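Local coordinates for protein SM80.1 Vicilin (Solanum melongena, PDB 5VF5) that probably serves as a seed-storage globulin of the 7S vicilin type, built on two cupin domains, and carries a bound copper ion, at residues P258-R263 with N352-R357; E70-V75 with Y123-S128. All coordinates share one frame; numbering follows the deposited sequence. Where two conformers were deposited one is given.

Interaction 1: P258-R263 with N352-R357; sequences PYYNSR and NFLAGR. With ACT (acetate ion), chain C.
Asn352 O is approached by two groups of the neighbouring strand: Tyr260 N donates a hydrogen bond to it at 2.9 Å, and Tyr259 CA makes a C-H...O contact with it at 3.1 Å. Asn352 N answers with a bond to Tyr260 O, giving an antiparallel hydrogen-bonded pair at the end of strand 254-261, where the short strand 351-353 joins a sheet of the second cupin domain. Two residues further along, Leu354 N donates to Pro258 O over 2.8 Å as its chain leaves the sheet.

The two faces of this strand pair differ. On one, Tyr259 CB sits over the Phe353 ring, 4.0 Å from its centroid, and Tyr391 and Phe220 meet the same phenylalanine edge-to-face. On the other, Tyr260 CG lies between the backbone N and carbonyl carbon (chi1 68°), which turns the ring back over Asn352. Asn352 CB rests on the ring face, 3.4 Å from Tyr260 CE1. The amide of the modelled Asn352 conformer stacks nearly parallel to the ring, although a second conformer makes this less certain. Leu354 CD2 closes on the edge of that ring, 4.0 Å from Tyr260 CE1.

Further along the Tyr259 side chain is an acetate, probably from the crystallisation liquor and also bound by Lys351 and Arg266; its OXT receives Tyr259 OH at 2.7 Å and a nearly straight bond from Asn261 ND2.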
loop_
_atom_site.group_PDB
_atom_site.type_symbol
_atom_site.label_atom_id
_atom_site.label_comp_id
_atom_site.label_asym_id
_atom_site.label_seq_id
_atom_site.Cartn_x
_atom_site.Cartn_y
_atom_site.Cartn_z
ATOM N N PRO A 258 -18.800 11.217 3.662
ATOM C CA PRO A 258 -17.887 11.376 4.777
ATOM C C PRO A 258 -17.976 10.212 5.766
ATOM O O PRO A 258 -19.086 9.724 6.105
ATOM C CB PRO A 258 -18.303 12.709 5.386
ATOM C CG PRO A 258 -18.934 13.482 4.237
ATOM C CD PRO A 258 -19.660 12.400 3.470
ATOM N N TYR A 259 -16.810 9.750 6.212
ATOM C CA TYR A 259 -16.764 8.663 7.176
ATOM C C TYR A 259 -15.502 8.794 8.003
ATOM O O TYR A 259 -14.629 9.641 7.739
ATOM C CB TYR A 259 -16.740 7.311 6.440
ATOM C CG TYR A 259 -15.423 7.044 5.720
ATOM C CD1 TYR A 259 -15.206 7.513 4.417
ATOM C CD2 TYR A 259 -14.386 6.375 6.342
ATOM C CE1 TYR A 259 -13.993 7.292 3.757
ATOM C CE2 TYR A 259 -13.164 6.165 5.691
ATOM C CZ TYR A 259 -12.970 6.635 4.410
ATOM O OH TYR A 259 -11.788 6.388 3.734
ATOM N N TYR A 260 -15.386 7.980 9.034
ATOM C CA TYR A 260 -14.109 7.824 9.730
ATOM C C TYR A 260 -13.869 6.368 10.094
ATOM O O TYR A 260 -14.818 5.560 10.195
ATOM C CB TYR A 260 -13.991 8.748 10.983
ATOM C CG TYR A 260 -14.933 8.395 12.123
ATOM C CD1 TYR A 260 -16.226 8.917 12.216
ATOM C CD2 TYR A 260 -14.545 7.515 13.109
ATOM C CE1 TYR A 260 -17.068 8.579 13.265
ATOM C CE2 TYR A 260 -15.386 7.197 14.169
ATOM C CZ TYR A 260 -16.661 7.722 14.227
ATOM O OH TYR A 260 -17.537 7.418 15.240
ATOM N N ASN A 261 -12.603 6.021 10.277
ATOM C CA ASN A 261 -12.197 4.713 10.799
ATOM C C ASN A 261 -12.065 4.800 12.307
ATOM O O ASN A 261 -11.458 5.710 12.842
ATOM C CB ASN A 261 -10.874 4.317 10.181
ATOM C CG ASN A 261 -11.019 3.936 8.741
ATOM O OD1 ASN A 261 -11.732 2.967 8.438
ATOM N ND2 ASN A 261 -10.368 4.682 7.842
ATOM N N SER A 262 -12.626 3.829 13.006
ATOM C CA SER A 262 -12.657 3.861 14.449
ATOM C C SER A 262 -11.300 3.809 15.116
ATOM O O SER A 262 -11.078 4.495 16.090
ATOM C CB SER A 262 -13.576 2.756 14.982
ATOM O OG SER A 262 -13.042 1.464 14.751
ATOM N N ARG A 263 -10.408 2.954 14.613
ATOM C CA ARG A 263 -9.077 2.803 15.229
ATOM C C ARG A 263 -7.892 2.692 14.300
ATOM O O ARG A 263 -6.773 2.910 14.747
ATOM C CB ARG A 263 -9.047 1.670 16.212
ATOM C CG ARG A 263 -9.307 0.351 15.659
ATOM C CD ARG A 263 -8.964 -0.711 16.743
ATOM N NE ARG A 263 -7.550 -1.052 16.880
ATOM C CZ ARG A 263 -6.709 -0.787 17.884
ATOM N NH1 ARG A 263 -7.047 -0.007 18.926
ATOM N NH2 ARG A 263 -5.466 -1.263 17.822
ATOM N N ASN A 352 -17.322 4.149 10.074
ATOM C CA ASN A 352 -18.460 4.892 10.591
ATOM C C ASN A 352 -18.829 5.959 9.592
ATOM O O ASN A 352 -18.100 6.977 9.451
ATOM C CB ASN A 352 -18.073 5.578 11.898
ATOM C CG ASN A 352 -17.845 4.600 13.024
ATOM O OD1 ASN A 352 -18.718 4.391 13.857
ATOM N ND2 ASN A 352 -16.674 3.969 13.031
ATOM N N PHE A 353 -19.944 5.799 8.884
ATOM C CA PHE A 353 -20.375 6.781 7.910
ATOM C C PHE A 353 -21.159 7.875 8.601
ATOM O O PHE A 353 -21.831 7.655 9.603
ATOM C CB PHE A 353 -21.208 6.104 6.807
ATOM C CG PHE A 353 -20.351 5.386 5.826
ATOM C CD1 PHE A 353 -19.932 4.073 6.063
ATOM C CD2 PHE A 353 -19.839 6.063 4.719
ATOM C CE1 PHE A 353 -19.088 3.433 5.180
ATOM C CE2 PHE A 353 -18.956 5.428 3.860
ATOM C CZ PHE A 353 -18.596 4.117 4.095
ATOM N N LEU A 354 -20.974 9.094 8.089
ATOM C CA LEU A 354 -21.486 10.298 8.713
ATOM C C LEU A 354 -22.673 10.923 7.979
ATOM O O LEU A 354 -23.225 11.940 8.436
ATOM C CB LEU A 354 -20.340 11.295 8.809
ATOM C CG LEU A 354 -19.193 10.815 9.700
ATOM C CD1 LEU A 354 -17.944 11.671 9.448
ATOM C CD2 LEU A 354 -19.586 10.848 11.148
ATOM N N ALA A 355 -23.057 10.336 6.860
ATOM C CA ALA A 355 -24.247 10.740 6.072
ATOM C C ALA A 355 -24.643 9.529 5.255
ATOM O O ALA A 355 -23.867 8.592 5.135
ATOM C CB ALA A 355 -23.910 11.886 5.160
ATOM N N GLY A 356 -25.835 9.566 4.689
ATOM C CA GLY A 356 -26.337 8.451 3.895
ATOM C C GLY A 356 -27.336 7.635 4.677
ATOM O O GLY A 356 -27.493 7.784 5.892
ATOM N N ARG A 357 -28.049 6.762 3.964
ATOM C CA ARG A 357 -29.106 5.966 4.608
ATOM C C ARG A 357 -28.548 5.159 5.776
ATOM O O ARG A 357 -29.119 5.125 6.837
ATOM C CB ARG A 357 -29.839 5.159 3.520
ATOM C CG ARG A 357 -30.779 4.131 4.065
ATOM C CD ARG A 357 -31.572 3.527 2.921
ATOM N NE ARG A 357 -32.807 4.256 2.662
ATOM C CZ ARG A 357 -33.914 4.182 3.416
ATOM N NH1 ARG A 357 -33.946 3.460 4.544
ATOM N NH2 ARG A 357 -34.981 4.880 3.061
HETATM C C ACT C . -10.010 3.449 4.117
HETATM O O ACT C . -10.013 2.236 4.493
HETATM O OXT ACT C . -10.448 4.346 4.871
HETATM C CH3 ACT C . -9.524 3.875 2.752
#

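Interaction 2: E70-V75 with Y123-S128; sequences EAIFVV and YVLAKS
Glu70 pairs with Lys127, Ile72 with Leu125 and Val74 with Tyr123, through six backbone hydrogen bonds between segments 70-75 and 123-128 of two longer antiparallel strands; the segment axes approach to 4.6 Å, at 171°. The most bent bond is at the end, from Glu70 N to Lys127 O (3.1 Å, 140° at the hydrogen), whereas Ile72 N reaches Leu125 O at 2.8 Å.

Weaker C-H...O contacts fill the alternate positions: Ala71 CA lies 3.1 Å from Leu125 O, and Val124 CA lies 3.3 Å from Ile72 O.

Apolar packing differs between the faces. On one, Phe73 and Val124 point the same way, and Val124 CG2 sits over the phenyl face, offset toward the rim; Val124 CG1 also meets Ala71 CB at 4.1 Å. On the other, Ile72 and Leu125 lie side by side, with Ile72 CD1 and Leu125 CD2 4.2 Å apart and Phe342 of the second cupin domain packed against both.

Charge enters at the partly exposed end, where Glu70 OE1 forms a salt bridge with Arg102 and accepts a bond from Gly105 N. The paired inner strands belong to the first cupin beta-barrel, and the face bearing Ile72, Val74, Tyr123 and Leu125 packs on the second domain, as fits a bicupin.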
loop_
_atom_site.group_PDB
_atom_site.type_symbol
_atom_site.label_atom_id
_atom_site.label_comp_id
_atom_site.label_asym_id
_atom_site.label_seq_id
_atom_site.Cartn_x
_atom_site.Cartn_y
_atom_site.Cartn_z
ATOM N N GLU A 70 9.018 -6.946 7.652
ATOM C CA GLU A 70 7.874 -7.781 7.330
ATOM C C GLU A 70 7.008 -7.010 6.330
ATOM O O GLU A 70 6.697 -5.849 6.590
ATOM C CB GLU A 70 7.091 -7.989 8.645
ATOM C CG GLU A 70 7.925 -8.576 9.777
ATOM C CD GLU A 70 8.331 -9.997 9.496
ATOM O OE1 GLU A 70 7.679 -10.618 8.654
ATOM O OE2 GLU A 70 9.299 -10.468 10.094
ATOM N N ALA A 71 6.589 -7.627 5.243
ATOM C CA ALA A 71 5.958 -6.913 4.162
ATOM C C ALA A 71 4.625 -7.480 3.763
ATOM O O ALA A 71 4.364 -8.688 3.945
ATOM C CB ALA A 71 6.866 -6.817 2.935
ATOM N N ILE A 72 3.832 -6.643 3.140
ATOM C CA ILE A 72 2.634 -7.052 2.417
ATOM C C ILE A 72 2.746 -6.463 1.017
ATOM O O ILE A 72 2.937 -5.245 0.871
ATOM C CB ILE A 72 1.341 -6.531 3.058
ATOM C CG1 ILE A 72 1.232 -6.997 4.503
ATOM C CG2 ILE A 72 0.160 -6.987 2.238
ATOM C CD1 ILE A 72 0.072 -6.393 5.230
ATOM N N PHE A 73 2.723 -7.323 0.005
ATOM C CA PHE A 73 2.764 -6.929 -1.398
ATOM C C PHE A 73 1.341 -6.925 -1.931
ATOM O O PHE A 73 0.614 -7.906 -1.746
ATOM C CB PHE A 73 3.603 -7.910 -2.247
ATOM C CG PHE A 73 5.089 -7.783 -2.176
ATOM C CD1 PHE A 73 5.760 -7.238 -1.097
ATOM C CD2 PHE A 73 5.848 -8.249 -3.239
ATOM C CE1 PHE A 73 7.131 -7.142 -1.094
ATOM C CE2 PHE A 73 7.224 -8.154 -3.228
ATOM C CZ PHE A 73 7.860 -7.616 -2.143
ATOM N N VAL A 74 0.956 -5.899 -2.654
ATOM C CA VAL A 74 -0.329 -5.804 -3.318
ATOM C C VAL A 74 -0.107 -5.479 -4.773
ATOM O O VAL A 74 0.480 -4.458 -5.122
ATOM C CB VAL A 74 -1.223 -4.743 -2.675
ATOM C CG1 VAL A 74 -2.607 -4.690 -3.339
ATOM C CG2 VAL A 74 -1.346 -4.964 -1.195
ATOM N N VAL A 75 -0.544 -6.359 -5.676
ATOM C CA VAL A 75 -0.370 -6.096 -7.098
ATOM C C VAL A 75 -1.421 -5.114 -7.597
ATOM O O VAL A 75 -2.623 -5.366 -7.513
ATOM C CB VAL A 75 -0.425 -7.381 -7.928
ATOM C CG1 VAL A 75 -0.195 -7.091 -9.386
ATOM C CG2 VAL A 75 0.613 -8.349 -7.425
ATOM N N TYR A 123 2.381 -2.309 -4.874
ATOM C CA TYR A 123 2.387 -1.426 -3.702
ATOM C C TYR A 123 2.740 -2.255 -2.477
ATOM O O TYR A 123 2.136 -3.304 -2.236
ATOM C CB TYR A 123 0.995 -0.807 -3.552
ATOM C CG TYR A 123 0.739 0.203 -2.447
ATOM C CD1 TYR A 123 1.709 1.113 -2.071
ATOM C CD2 TYR A 123 -0.530 0.296 -1.841
ATOM C CE1 TYR A 123 1.464 2.047 -1.084
ATOM C CE2 TYR A 123 -0.795 1.253 -0.883
ATOM C CZ TYR A 123 0.195 2.125 -0.511
ATOM O OH TYR A 123 -0.084 3.070 0.437
ATOM N N VAL A 124 3.693 -1.807 -1.677
ATOM C CA VAL A 124 4.260 -2.561 -0.581
ATOM C C VAL A 124 4.154 -1.813 0.719
ATOM O O VAL A 124 4.539 -0.642 0.800
ATOM C CB VAL A 124 5.728 -2.897 -0.865
ATOM C CG1 VAL A 124 6.335 -3.718 0.262
ATOM C CG2 VAL A 124 5.905 -3.581 -2.210
ATOM N N LEU A 125 3.706 -2.499 1.762
ATOM C CA LEU A 125 3.791 -2.029 3.144
ATOM C C LEU A 125 4.894 -2.842 3.813
ATOM O O LEU A 125 4.879 -4.088 3.669
ATOM C CB LEU A 125 2.482 -2.334 3.872
ATOM C CG LEU A 125 2.436 -1.871 5.328
ATOM C CD1 LEU A 125 2.443 -0.344 5.456
ATOM C CD2 LEU A 125 1.254 -2.490 6.076
ATOM N N ALA A 126 5.824 -2.209 4.537
ATOM C CA ALA A 126 6.783 -2.963 5.329
ATOM C C ALA A 126 6.827 -2.401 6.734
ATOM O O ALA A 126 6.612 -1.214 6.945
ATOM C CB ALA A 126 8.162 -2.956 4.694
ATOM N N LYS A 127 7.088 -3.276 7.698
ATOM C CA LYS A 127 7.277 -2.864 9.062
ATOM C C LYS A 127 8.692 -3.224 9.524
ATOM O O LYS A 127 9.136 -4.375 9.345
ATOM C CB LYS A 127 6.258 -3.575 10.000
ATOM C CG LYS A 127 6.275 -3.012 11.396
ATOM C CD LYS A 127 5.400 -3.781 12.342
ATOM C CE LYS A 127 5.490 -3.159 13.732
ATOM N NZ LYS A 127 4.701 -3.932 14.725
ATOM N N SER A 128 9.376 -2.268 10.134
ATOM C CA SER A 128 10.722 -2.510 10.629
ATOM C C SER A 128 10.750 -3.512 11.769
ATOM O O SER A 128 9.801 -3.633 12.525
ATOM C CB SER A 128 11.355 -1.211 11.044
ATOM O OG SER A 128 10.630 -0.587 12.092
#

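In the fold
The two contacts belong to different cupin domains and do not touch: their centres are about 27 Å apart and their nearest atoms about 11 Å. Interaction 2 is buried, its centre about 7 Å from that of the chain, and joins two inner strands of the first domain; aliphatic side chains dominate, with Phe73 adding one aromatic face, and the other side packs on strands 243-250 and 337-344 of the second domain. Interaction 1, its centre about 22 Å from that of the chain, is partly buried, joining a longer strand's end to a short one. There, three backbone bonds are supplemented by aromatic rings and the Asn352 amide, while an acetate is held beside segment 258-263. Both use antiparallel pairing and bury similar areas, interaction 2 through a longer regular register.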